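Local structure of YceI-like domain protein (Burkholderia cenocepacia BC7, 5IXH) at residues A31-D36 / Q122-V127; A52-G57 / D69-K74; N62-G67 / G140-T145. The protein holds a polyprenyl diphosphate lipid in its lipocalin-like beta barrel and probably captures antibiotics outside the cell. One frame throughout, in Å; residues are numbered along the deposited sequence. Where two conformers were deposited one is given.

Interaction 1. Residues A31-D36 / Q122-V127; sequences AQVKFD and QTFDGV. With OTP ((2E,6E,10E,14E,18E,22E,26E)-3,7,11,15,19,23,27,31-octamethyldotriaconta-2,6,10,14,18,22,26,30-octaenyl trihydrogen diphosphate), chain C.
The Phe-35 ring meets the Gln-122 side chain at its rim: NE2 lies close to the plane of the ring, 3.8 Å from Phe-35 CD2, and the two side chains cross at about a right angle with ring and amide planes 41° apart. The same NE2 donates to the Phe-35 carbonyl, NE2 to O 3.0 Å, in a fairly straight bond of 158° at the hydrogen. The acceptor lies near the plane of the Gln-122 amide, whereas the donor sits above the plane of the carbonyl. A water closes the second half of this link, accepting from Phe-35 N and donating to Gln-122 OE1 at 2.7 Å, which holds both ends of the amide and fixes its flip. Both segments belong to the curled antiparallel sheet of the YceI-like barrel: 31-36 runs off the end of strand 22-34, and 122-127 lies on strand 121-131. The backbones are too far apart to pair, 9.5 Å between Val-33 CA and Phe-124 CA, and side chains bridge the gap across the end of the lipid pocket remote from the diphosphate. Val-33 and Phe-124 run side by side but point opposite ways. With Val-33 CG1 anti to the backbone N (chi1 -180°), this methyl is the branch that reaches Phe-124 CZ at 3.5 Å, and it also touches C1 of OTP, a terminal methyl of the prenyl tail. Phe-124 presents its rim to Phe-35 CB, while its CD2 approaches OTP C4. On one face of the Phe-35 ring rests OTP C3, offset toward the rim, 3.5 Å from Phe-35 CD1. Tyr-94 meets Phe-35 edge-to-face, and Val-113 and Val-115 of strand 105-118 pack on Phe-124.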
# COMPACT_ATOMS: atom_id res chain seq x y z
N ALA A 31 4.82 -10.13 -1.68
CA ALA A 31 3.41 -10.40 -1.48
C ALA A 31 3.11 -11.84 -1.78
O ALA A 31 3.77 -12.47 -2.60
CB ALA A 31 2.58 -9.45 -2.33
N GLN A 32 2.09 -12.36 -1.10
CA GLN A 32 1.58 -13.71 -1.31
C GLN A 32 0.07 -13.59 -1.45
O GLN A 32 -0.57 -12.87 -0.69
CB GLN A 32 1.92 -14.61 -0.10
CG GLN A 32 3.28 -14.32 0.54
CD GLN A 32 3.66 -15.31 1.66
OE1 GLN A 32 4.72 -15.17 2.29
NE2 GLN A 32 2.81 -16.31 1.91
N VAL A 33 -0.48 -14.26 -2.44
CA VAL A 33 -1.92 -14.27 -2.66
C VAL A 33 -2.40 -15.68 -2.92
O VAL A 33 -1.76 -16.45 -3.64
CB VAL A 33 -2.30 -13.38 -3.86
CG1 VAL A 33 -3.80 -13.40 -4.07
CG2 VAL A 33 -1.83 -11.96 -3.64
N LYS A 34 -3.52 -16.03 -2.32
CA LYS A 34 -4.20 -17.27 -2.61
C LYS A 34 -5.64 -16.89 -2.93
O LYS A 34 -6.36 -16.46 -2.04
CB LYS A 34 -4.14 -18.20 -1.39
CG LYS A 34 -2.76 -18.28 -0.76
CD LYS A 34 -2.78 -19.10 0.52
CE LYS A 34 -1.44 -19.03 1.25
NZ LYS A 34 -1.47 -19.73 2.56
N PHE A 35 -6.05 -17.03 -4.18
CA PHE A 35 -7.37 -16.56 -4.60
C PHE A 35 -7.97 -17.33 -5.75
O PHE A 35 -7.35 -17.46 -6.81
CB PHE A 35 -7.33 -15.09 -5.00
CG PHE A 35 -8.69 -14.51 -5.26
CD1 PHE A 35 -9.53 -14.24 -4.21
CD2 PHE A 35 -9.14 -14.27 -6.55
CE1 PHE A 35 -10.80 -13.72 -4.43
CE2 PHE A 35 -10.40 -13.76 -6.78
CZ PHE A 35 -11.23 -13.48 -5.70
N ASP A 36 -9.19 -17.83 -5.53
CA ASP A 36 -9.96 -18.54 -6.52
C ASP A 36 -11.33 -17.90 -6.48
O ASP A 36 -12.00 -17.98 -5.46
CB ASP A 36 -10.08 -20.01 -6.11
CG ASP A 36 -10.89 -20.83 -7.08
OD1 ASP A 36 -11.57 -20.26 -7.96
OD2 ASP A 36 -10.85 -22.07 -6.96
N GLN A 122 -2.90 -13.76 -12.87
CA GLN A 122 -3.96 -13.08 -12.15
C GLN A 122 -3.47 -11.69 -11.78
O GLN A 122 -2.36 -11.55 -11.25
CB GLN A 122 -4.29 -13.78 -10.84
CG GLN A 122 -5.44 -14.73 -10.83
CD GLN A 122 -5.66 -15.29 -9.44
OE1 GLN A 122 -4.75 -15.29 -8.61
NE2 GLN A 122 -6.87 -15.73 -9.17
N THR A 123 -4.30 -10.67 -11.95
CA THR A 123 -3.95 -9.31 -11.56
C THR A 123 -4.92 -8.76 -10.54
O THR A 123 -6.13 -9.02 -10.63
CB THR A 123 -3.88 -8.38 -12.76
OG1 THR A 123 -5.18 -8.26 -13.32
CG2 THR A 123 -2.92 -8.92 -13.80
N PHE A 124 -4.39 -8.00 -9.60
CA PHE A 124 -5.14 -7.46 -8.47
C PHE A 124 -4.83 -6.00 -8.43
O PHE A 124 -3.65 -5.60 -8.21
CB PHE A 124 -4.68 -8.10 -7.16
CG PHE A 124 -4.79 -9.57 -7.15
CD1 PHE A 124 -3.80 -10.37 -7.68
CD2 PHE A 124 -5.93 -10.19 -6.65
CE1 PHE A 124 -3.93 -11.73 -7.69
CE2 PHE A 124 -6.06 -11.55 -6.66
CZ PHE A 124 -5.07 -12.33 -7.18
N ASP A 125 -5.83 -5.16 -8.64
CA ASP A 125 -5.66 -3.71 -8.71
C ASP A 125 -6.55 -3.01 -7.71
O ASP A 125 -7.71 -3.37 -7.54
CB ASP A 125 -6.06 -3.19 -10.10
CG ASP A 125 -5.03 -3.50 -11.16
OD1 ASP A 125 -3.94 -2.88 -11.12
OD2 ASP A 125 -5.29 -4.34 -12.03
N GLY A 126 -6.05 -1.96 -7.07
CA GLY A 126 -6.88 -1.24 -6.14
C GLY A 126 -6.20 -0.01 -5.62
O GLY A 126 -5.02 0.21 -5.88
N VAL A 127 -6.97 0.78 -4.87
CA VAL A 127 -6.50 2.01 -4.25
C VAL A 127 -7.08 2.07 -2.86
O VAL A 127 -8.27 1.88 -2.67
CB VAL A 127 -6.94 3.26 -5.04
CG1 VAL A 127 -6.45 4.54 -4.37
CG2 VAL A 127 -6.43 3.19 -6.47
O7 OTP C . 7.31 23.50 -1.83
P2 OTP C . 7.11 22.58 -0.64
O5 OTP C . 7.85 23.13 0.56
O6 OTP C . 5.63 22.49 -0.32
O4 OTP C . 7.66 21.13 -0.98
P1 OTP C . 7.91 19.99 0.10
O2 OTP C . 9.27 20.16 0.72
O3 OTP C . 6.84 20.04 1.17
O1 OTP C . 7.85 18.60 -0.67
C40 OTP C . 6.99 17.55 -0.25
C39 OTP C . 7.52 16.34 -1.03
C37 OTP C . 6.96 15.10 -0.99
C38 OTP C . 7.65 14.04 -1.84
C36 OTP C . 5.72 14.74 -0.14
C35 OTP C . 6.02 13.44 0.64
C34 OTP C . 4.75 12.61 0.89
C32 OTP C . 4.88 11.28 1.23
C33 OTP C . 6.26 10.63 1.35
C31 OTP C . 3.62 10.43 1.49
C30 OTP C . 3.79 9.67 2.82
C29 OTP C . 3.48 8.20 2.48
C27 OTP C . 2.54 7.47 3.16
C28 OTP C . 1.70 8.00 4.33
C26 OTP C . 2.34 6.03 2.68
C25 OTP C . 2.24 5.05 3.85
C24 OTP C . 2.02 3.76 3.07
C22 OTP C . 2.88 2.70 3.13
C23 OTP C . 4.13 2.69 4.02
C21 OTP C . 2.53 1.48 2.28
C20 OTP C . 1.80 0.53 3.22
C19 OTP C . 0.99 -0.40 2.32
C17 OTP C . 1.01 -1.77 2.49
C18 OTP C . 1.85 -2.41 3.60
C16 OTP C . 0.19 -2.71 1.58
C15 OTP C . -0.49 -1.97 0.42
C14 OTP C . -1.56 -2.90 -0.17
C12 OTP C . -2.81 -2.98 0.40
C13 OTP C . -3.22 -2.14 1.62
C11 OTP C . -3.88 -3.92 -0.18
C10 OTP C . -3.26 -5.10 -0.93
C9 OTP C . -4.44 -6.07 -1.15
C7 OTP C . -4.25 -7.36 -1.55
C8 OTP C . -2.84 -7.90 -1.80
C6 OTP C . -5.50 -8.25 -1.73
C5 OTP C . -5.41 -9.04 -3.03
C4 OTP C . -6.87 -9.39 -3.37
C2 OTP C . -7.43 -10.65 -3.24
C3 OTP C . -8.90 -10.81 -3.62
C1 OTP C . -6.65 -11.87 -2.74
O HOH W 1 -3.91 -16.78 -6.53

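Interaction 2. Residues A52-G57 / D69-K74; sequences ASFDLG and DWFDAK. With OTP ((2E,6E,10E,14E,18E,22E,26E)-3,7,11,15,19,23,27,31-octamethyldotriaconta-2,6,10,14,18,22,26,30-octaenyl trihydrogen diphosphate), chain C.
Two phenylalanines join a short strand to a loop without a single hydrogen bond between 52-57 and 69-74. Phe-71 turns its edge to the face of Phe-54 in an offset edge-to-face stack, centroids 5.5 Å apart and planes at 66°. Its CZ stands over one face of the Phe-54 ring, displaced toward the rim, while its CE2 comes to 3.8 Å from Phe-54 CB. Phe-54 CG is anti to the backbone N (chi1 -166°), which swings the ring toward the lipid, with Phe-54 CE2 3.5 Å from OTP C33. Phe-71 uses its rim twice, since CE1 also approaches OTP C29 at 3.7 Å. Beside the rings, Ala-52 CB and Ala-73 CB touch at 4.2 Å. Further along, both methyls of Leu-56 abut the OTP methyl C38, CD1 at 3.4 Å. The turn that follows is an Asx turn: Gly-57 N donates to Asp-55 OD1, meeting it from above the carboxylate plane, and Asn-62 ND2 is a second donor to that oxygen. Phe-26 of strand 22-34 meets the Phe-54 ring. The result is an aromatic and aliphatic wall of the kind that lines the hydrophobic pocket of a lipocalin-like barrel, here around a prenyl chain.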
# COMPACT_ATOMS: atom_id res chain seq x y z
N ALA A 52 12.22 1.73 3.26
CA ALA A 52 13.38 2.48 2.79
C ALA A 52 13.54 2.45 1.28
O ALA A 52 14.32 3.20 0.73
CB ALA A 52 14.65 1.95 3.47
N SER A 53 12.80 1.58 0.61
CA SER A 53 12.84 1.49 -0.85
C SER A 53 11.88 2.47 -1.51
O SER A 53 11.75 2.47 -2.74
CB SER A 53 12.52 0.08 -1.32
OG SER A 53 11.12 -0.20 -1.26
N PHE A 54 11.23 3.32 -0.74
CA PHE A 54 10.32 4.34 -1.29
C PHE A 54 11.11 5.36 -2.10
O PHE A 54 12.05 5.98 -1.59
CB PHE A 54 9.53 5.02 -0.18
CG PHE A 54 8.34 5.85 -0.65
CD1 PHE A 54 7.29 5.27 -1.32
CD2 PHE A 54 8.27 7.21 -0.35
CE1 PHE A 54 6.20 6.01 -1.71
CE2 PHE A 54 7.20 7.96 -0.76
CZ PHE A 54 6.15 7.36 -1.43
N ASP A 55 10.73 5.52 -3.35
CA ASP A 55 11.44 6.37 -4.28
C ASP A 55 10.51 7.41 -4.87
O ASP A 55 9.58 7.09 -5.62
CB ASP A 55 12.04 5.51 -5.39
CG ASP A 55 12.88 6.31 -6.36
OD1 ASP A 55 13.26 7.49 -6.09
OD2 ASP A 55 13.19 5.76 -7.43
N LEU A 56 10.77 8.66 -4.53
CA LEU A 56 10.05 9.82 -5.06
C LEU A 56 10.77 10.45 -6.24
O LEU A 56 10.33 11.47 -6.75
CB LEU A 56 9.89 10.84 -3.93
CG LEU A 56 8.89 10.41 -2.86
CD1 LEU A 56 9.26 11.02 -1.53
CD2 LEU A 56 7.51 10.81 -3.30
N GLY A 57 11.89 9.86 -6.67
CA GLY A 57 12.63 10.35 -7.83
C GLY A 57 13.55 11.50 -7.49
O GLY A 57 14.01 12.22 -8.38
N ASP A 69 10.67 11.72 11.46
CA ASP A 69 9.35 12.36 11.44
C ASP A 69 8.43 11.74 10.41
O ASP A 69 7.20 11.87 10.53
CB ASP A 69 9.41 13.86 11.14
CG ASP A 69 10.04 14.66 12.25
OD1 ASP A 69 10.03 14.20 13.41
OD2 ASP A 69 10.54 15.77 11.96
N TRP A 70 9.01 11.11 9.40
CA TRP A 70 8.23 10.49 8.32
C TRP A 70 8.13 9.00 8.56
O TRP A 70 7.47 8.60 9.51
CB TRP A 70 8.80 10.89 6.95
CG TRP A 70 8.36 12.27 6.57
CD1 TRP A 70 9.07 13.44 6.71
CD2 TRP A 70 7.09 12.64 6.01
NE1 TRP A 70 8.31 14.50 6.27
CE2 TRP A 70 7.10 14.04 5.83
CE3 TRP A 70 5.95 11.92 5.64
CZ2 TRP A 70 6.01 14.72 5.30
CZ3 TRP A 70 4.88 12.61 5.12
CH2 TRP A 70 4.92 13.99 4.95
N PHE A 71 8.77 8.14 7.76
CA PHE A 71 8.60 6.71 8.00
C PHE A 71 9.37 6.19 9.21
O PHE A 71 9.04 5.14 9.75
CB PHE A 71 9.05 5.88 6.80
CG PHE A 71 8.21 6.04 5.56
CD1 PHE A 71 6.92 6.52 5.61
CD2 PHE A 71 8.76 5.76 4.33
CE1 PHE A 71 6.18 6.66 4.44
CE2 PHE A 71 8.03 5.89 3.17
CZ PHE A 71 6.76 6.35 3.23
N ASP A 72 10.44 6.86 9.60
CA ASP A 72 11.37 6.32 10.61
C ASP A 72 11.78 4.90 10.22
O ASP A 72 11.63 3.93 10.99
CB ASP A 72 10.74 6.37 12.00
CG ASP A 72 11.75 6.17 13.12
OD1 ASP A 72 12.96 5.99 12.87
OD2 ASP A 72 11.31 6.20 14.28
N ALA A 73 12.32 4.79 9.02
CA ALA A 73 12.62 3.50 8.42
C ALA A 73 13.65 2.68 9.21
O ALA A 73 13.61 1.46 9.17
CB ALA A 73 13.11 3.69 6.99
N LYS A 74 14.58 3.30 9.91
CA LYS A 74 15.53 2.53 10.70
C LYS A 74 14.85 1.83 11.88
O LYS A 74 15.27 0.76 12.28
CB LYS A 74 16.68 3.41 11.19
CG LYS A 74 17.58 3.92 10.07
CD LYS A 74 18.69 4.82 10.61
CE LYS A 74 19.63 5.28 9.49
NZ LYS A 74 20.30 4.14 8.81
O7 OTP C . 7.31 23.50 -1.83
P2 OTP C . 7.11 22.58 -0.64
O5 OTP C . 7.85 23.13 0.56
O6 OTP C . 5.63 22.49 -0.32
O4 OTP C . 7.66 21.13 -0.98
P1 OTP C . 7.91 19.99 0.10
O2 OTP C . 9.27 20.16 0.72
O3 OTP C . 6.84 20.04 1.17
O1 OTP C . 7.85 18.60 -0.67
C40 OTP C . 6.99 17.55 -0.25
C39 OTP C . 7.52 16.34 -1.03
C37 OTP C . 6.96 15.10 -0.99
C38 OTP C . 7.65 14.04 -1.84
C36 OTP C . 5.72 14.74 -0.14
C35 OTP C . 6.02 13.44 0.64
C34 OTP C . 4.75 12.61 0.89
C32 OTP C . 4.88 11.28 1.23
C33 OTP C . 6.26 10.63 1.35
C31 OTP C . 3.62 10.43 1.49
C30 OTP C . 3.79 9.67 2.82
C29 OTP C . 3.48 8.20 2.48
C27 OTP C . 2.54 7.47 3.16
C28 OTP C . 1.70 8.00 4.33
C26 OTP C . 2.34 6.03 2.68
C25 OTP C . 2.24 5.05 3.85
C24 OTP C . 2.02 3.76 3.07
C22 OTP C . 2.88 2.70 3.13
C23 OTP C . 4.13 2.69 4.02
C21 OTP C . 2.53 1.48 2.28
C20 OTP C . 1.80 0.53 3.22
C19 OTP C . 0.99 -0.40 2.32
C17 OTP C . 1.01 -1.77 2.49
C18 OTP C . 1.85 -2.41 3.60
C16 OTP C . 0.19 -2.71 1.58
C15 OTP C . -0.49 -1.97 0.42
C14 OTP C . -1.56 -2.90 -0.17
C12 OTP C . -2.81 -2.98 0.40
C13 OTP C . -3.22 -2.14 1.62
C11 OTP C . -3.88 -3.92 -0.18
C10 OTP C . -3.26 -5.10 -0.93
C9 OTP C . -4.44 -6.07 -1.15
C7 OTP C . -4.25 -7.36 -1.55
C8 OTP C . -2.84 -7.90 -1.80
C6 OTP C . -5.50 -8.25 -1.73
C5 OTP C . -5.41 -9.04 -3.03
C4 OTP C . -6.87 -9.39 -3.37
C2 OTP C . -7.43 -10.65 -3.24
C3 OTP C . -8.90 -10.81 -3.62
C1 OTP C . -6.65 -11.87 -2.74

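Interaction 3. Residues N62-G67 / G140-T145; sequences NDQVAG and GEWKDT. With OTP ((2E,6E,10E,14E,18E,22E,26E)-3,7,11,15,19,23,27,31-octamethyldotriaconta-2,6,10,14,18,22,26,30-octaenyl trihydrogen diphosphate), chain C.
Gln-64, on helix 59-66, reaches across to Trp-142 in the loop between strands 121-131 and 151-160, at the end of the YceI-like barrel where the lipid diphosphate emerges. From CB, which points toward the loop, the chain runs to CG, anti to the backbone N (chi1 169°), and then bends at chi2 (86°), bringing the amide alongside the indole. Its CD lies 4.0 Å from both Trp-142 NE1 and CZ2. At the tip the two amide atoms part: NE2 is 4.0 Å from Trp-142 CZ2, and OE1 comes to 3.3 Å from Trp-142 NE1. Amide and indole planes are turned 60° apart; the touch is small, 76 Å² over both segments. One residue on, Val-65 was modelled in two conformers and in one of them turns both methyls to the methyl C33 of OTP, so the exact closeness is doubtful. Trp-70 packs against Gln-64, and Arg-132 donates through NH2 to Trp-142 O. The far rim of the indole reaches the lipid head group: the phosphate oxygen O3 of OTP lies in the ring plane, 3.7 Å from Trp-142 CZ3.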
# COMPACT_ATOMS: atom_id res chain seq x y z
N ASN A 62 13.80 11.40 -0.80
CA ASN A 62 13.87 10.03 -0.33
C ASN A 62 14.49 9.96 1.05
O ASN A 62 14.00 9.24 1.93
CB ASN A 62 14.68 9.16 -1.30
CG ASN A 62 13.95 8.95 -2.62
OD1 ASN A 62 12.77 9.29 -2.75
ND2 ASN A 62 14.66 8.39 -3.60
N ASP A 63 15.54 10.74 1.28
CA ASP A 63 16.19 10.76 2.59
C ASP A 63 15.27 11.32 3.66
O ASP A 63 15.20 10.77 4.77
CB ASP A 63 17.48 11.56 2.55
CG ASP A 63 18.56 10.86 1.80
OD1 ASP A 63 18.40 9.66 1.51
OD2 ASP A 63 19.59 11.52 1.52
N GLN A 64 14.58 12.42 3.36
CA GLN A 64 13.68 13.03 4.33
C GLN A 64 12.57 12.05 4.72
O GLN A 64 12.25 11.94 5.89
CB GLN A 64 13.03 14.30 3.77
CG GLN A 64 11.86 14.86 4.61
CD GLN A 64 12.33 15.76 5.73
OE1 GLN A 64 12.03 15.55 6.90
NE2 GLN A 64 13.05 16.78 5.36
N VAL A 65 11.96 11.41 3.74
CA VAL A 65 10.81 10.57 4.01
C VAL A 65 11.22 9.30 4.77
O VAL A 65 10.42 8.71 5.48
CB VAL A 65 9.99 10.29 2.73
CG1 VAL A 65 8.84 9.32 2.99
CG2 VAL A 65 9.42 11.60 2.20
N ALA A 66 12.48 8.90 4.65
CA ALA A 66 12.97 7.78 5.43
C ALA A 66 13.21 8.15 6.90
O ALA A 66 13.29 7.27 7.77
CB ALA A 66 14.24 7.21 4.82
N GLY A 67 13.32 9.43 7.20
CA GLY A 67 13.73 9.90 8.51
C GLY A 67 12.65 9.80 9.57
O GLY A 67 11.50 9.51 9.26
N GLY A 140 5.84 16.09 13.96
CA GLY A 140 6.62 17.29 14.21
C GLY A 140 6.16 18.42 13.32
O GLY A 140 4.96 18.67 13.20
N GLU A 141 7.08 19.11 12.66
CA GLU A 141 6.71 20.19 11.76
C GLU A 141 5.85 19.72 10.60
O GLU A 141 5.12 20.52 10.00
CB GLU A 141 7.96 20.90 11.25
CG GLU A 141 8.65 21.70 12.33
CD GLU A 141 9.87 22.44 11.83
OE1 GLU A 141 10.31 22.17 10.69
OE2 GLU A 141 10.39 23.29 12.58
N TRP A 142 5.90 18.43 10.28
CA TRP A 142 5.13 17.93 9.17
C TRP A 142 3.68 17.56 9.51
O TRP A 142 2.95 17.07 8.65
CB TRP A 142 5.84 16.73 8.54
CG TRP A 142 7.18 17.09 8.02
CD1 TRP A 142 8.37 16.87 8.62
CD2 TRP A 142 7.46 17.80 6.80
NE1 TRP A 142 9.39 17.38 7.85
CE2 TRP A 142 8.86 17.95 6.72
CE3 TRP A 142 6.67 18.29 5.76
CZ2 TRP A 142 9.49 18.59 5.65
CZ3 TRP A 142 7.29 18.92 4.69
CH2 TRP A 142 8.69 19.06 4.64
N LYS A 143 3.24 17.82 10.74
CA LYS A 143 1.82 17.61 11.08
C LYS A 143 0.94 18.57 10.29
O LYS A 143 -0.23 18.26 10.04
CB LYS A 143 1.56 17.81 12.57
CG LYS A 143 2.10 16.70 13.46
CD LYS A 143 1.67 16.81 14.92
CE LYS A 143 2.30 17.98 15.62
NZ LYS A 143 1.89 17.98 17.05
N ASP A 144 1.47 19.73 9.92
CA ASP A 144 0.68 20.76 9.26
C ASP A 144 0.16 20.26 7.91
O ASP A 144 0.93 20.07 6.97
CB ASP A 144 1.53 22.03 9.08
CG ASP A 144 0.72 23.24 8.63
OD1 ASP A 144 -0.41 23.06 8.12
OD2 ASP A 144 1.22 24.38 8.78
N THR A 145 -1.14 20.06 7.80
CA THR A 145 -1.70 19.48 6.59
C THR A 145 -1.90 20.51 5.49
O THR A 145 -2.33 20.16 4.39
CB THR A 145 -3.02 18.76 6.87
OG1 THR A 145 -3.93 19.68 7.49
CG2 THR A 145 -2.77 17.58 7.78
O7 OTP C . 7.31 23.50 -1.83
P2 OTP C . 7.11 22.58 -0.64
O5 OTP C . 7.85 23.13 0.56
O6 OTP C . 5.63 22.49 -0.32
O4 OTP C . 7.66 21.13 -0.98
P1 OTP C . 7.91 19.99 0.10
O2 OTP C . 9.27 20.16 0.72
O3 OTP C . 6.84 20.04 1.17
O1 OTP C . 7.85 18.60 -0.67
C40 OTP C . 6.99 17.55 -0.25
C39 OTP C . 7.52 16.34 -1.03
C37 OTP C . 6.96 15.10 -0.99
C38 OTP C . 7.65 14.04 -1.84
C36 OTP C . 5.72 14.74 -0.14
C35 OTP C . 6.02 13.44 0.64
C34 OTP C . 4.75 12.61 0.89
C32 OTP C . 4.88 11.28 1.23
C33 OTP C . 6.26 10.63 1.35
C31 OTP C . 3.62 10.43 1.49
C30 OTP C . 3.79 9.67 2.82
C29 OTP C . 3.48 8.20 2.48
C27 OTP C . 2.54 7.47 3.16
C28 OTP C . 1.70 8.00 4.33
C26 OTP C . 2.34 6.03 2.68
C25 OTP C . 2.24 5.05 3.85
C24 OTP C . 2.02 3.76 3.07
C22 OTP C . 2.88 2.70 3.13
C23 OTP C . 4.13 2.69 4.02
C21 OTP C . 2.53 1.48 2.28
C20 OTP C . 1.80 0.53 3.22
C19 OTP C . 0.99 -0.40 2.32
C17 OTP C . 1.01 -1.77 2.49
C18 OTP C . 1.85 -2.41 3.60
C16 OTP C . 0.19 -2.71 1.58
C15 OTP C . -0.49 -1.97 0.42
C14 OTP C . -1.56 -2.90 -0.17
C12 OTP C . -2.81 -2.98 0.40
C13 OTP C . -3.22 -2.14 1.62
C11 OTP C . -3.88 -3.92 -0.18
C10 OTP C . -3.26 -5.10 -0.93
C9 OTP C . -4.44 -6.07 -1.15
C7 OTP C . -4.25 -7.36 -1.55
C8 OTP C . -2.84 -7.90 -1.80
C6 OTP C . -5.50 -8.25 -1.73
C5 OTP C . -5.41 -9.04 -3.03
C4 OTP C . -6.87 -9.39 -3.37
C2 OTP C . -7.43 -10.65 -3.24
C3 OTP C . -8.90 -10.81 -3.62
C1 OTP C . -6.65 -11.87 -2.74

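All three interactions touch the one OTP molecule, spaced along it from tail to head. Interaction 1 contacts the tail end; its centre is 25 Å from that of interaction 2 and 31 Å from that of interaction 3, on the opposite side of the chain's centre. Interactions 2 and 3 are 10 Å apart between centres and touch directly: Asn-62 OD1 accepts from Leu-56 N at 2.8 Å, Val-65 O probably accepts from Phe-71 N at 2.9 Å, and Trp-70 NE1 packs on Trp-142 CG. Leu-56 and Val-65 pack on each other and both reach the prenyl units nearest the diphosphate. Strands 22-34 and 54-55, neighbours in the sheet, connect interactions 1 and 2.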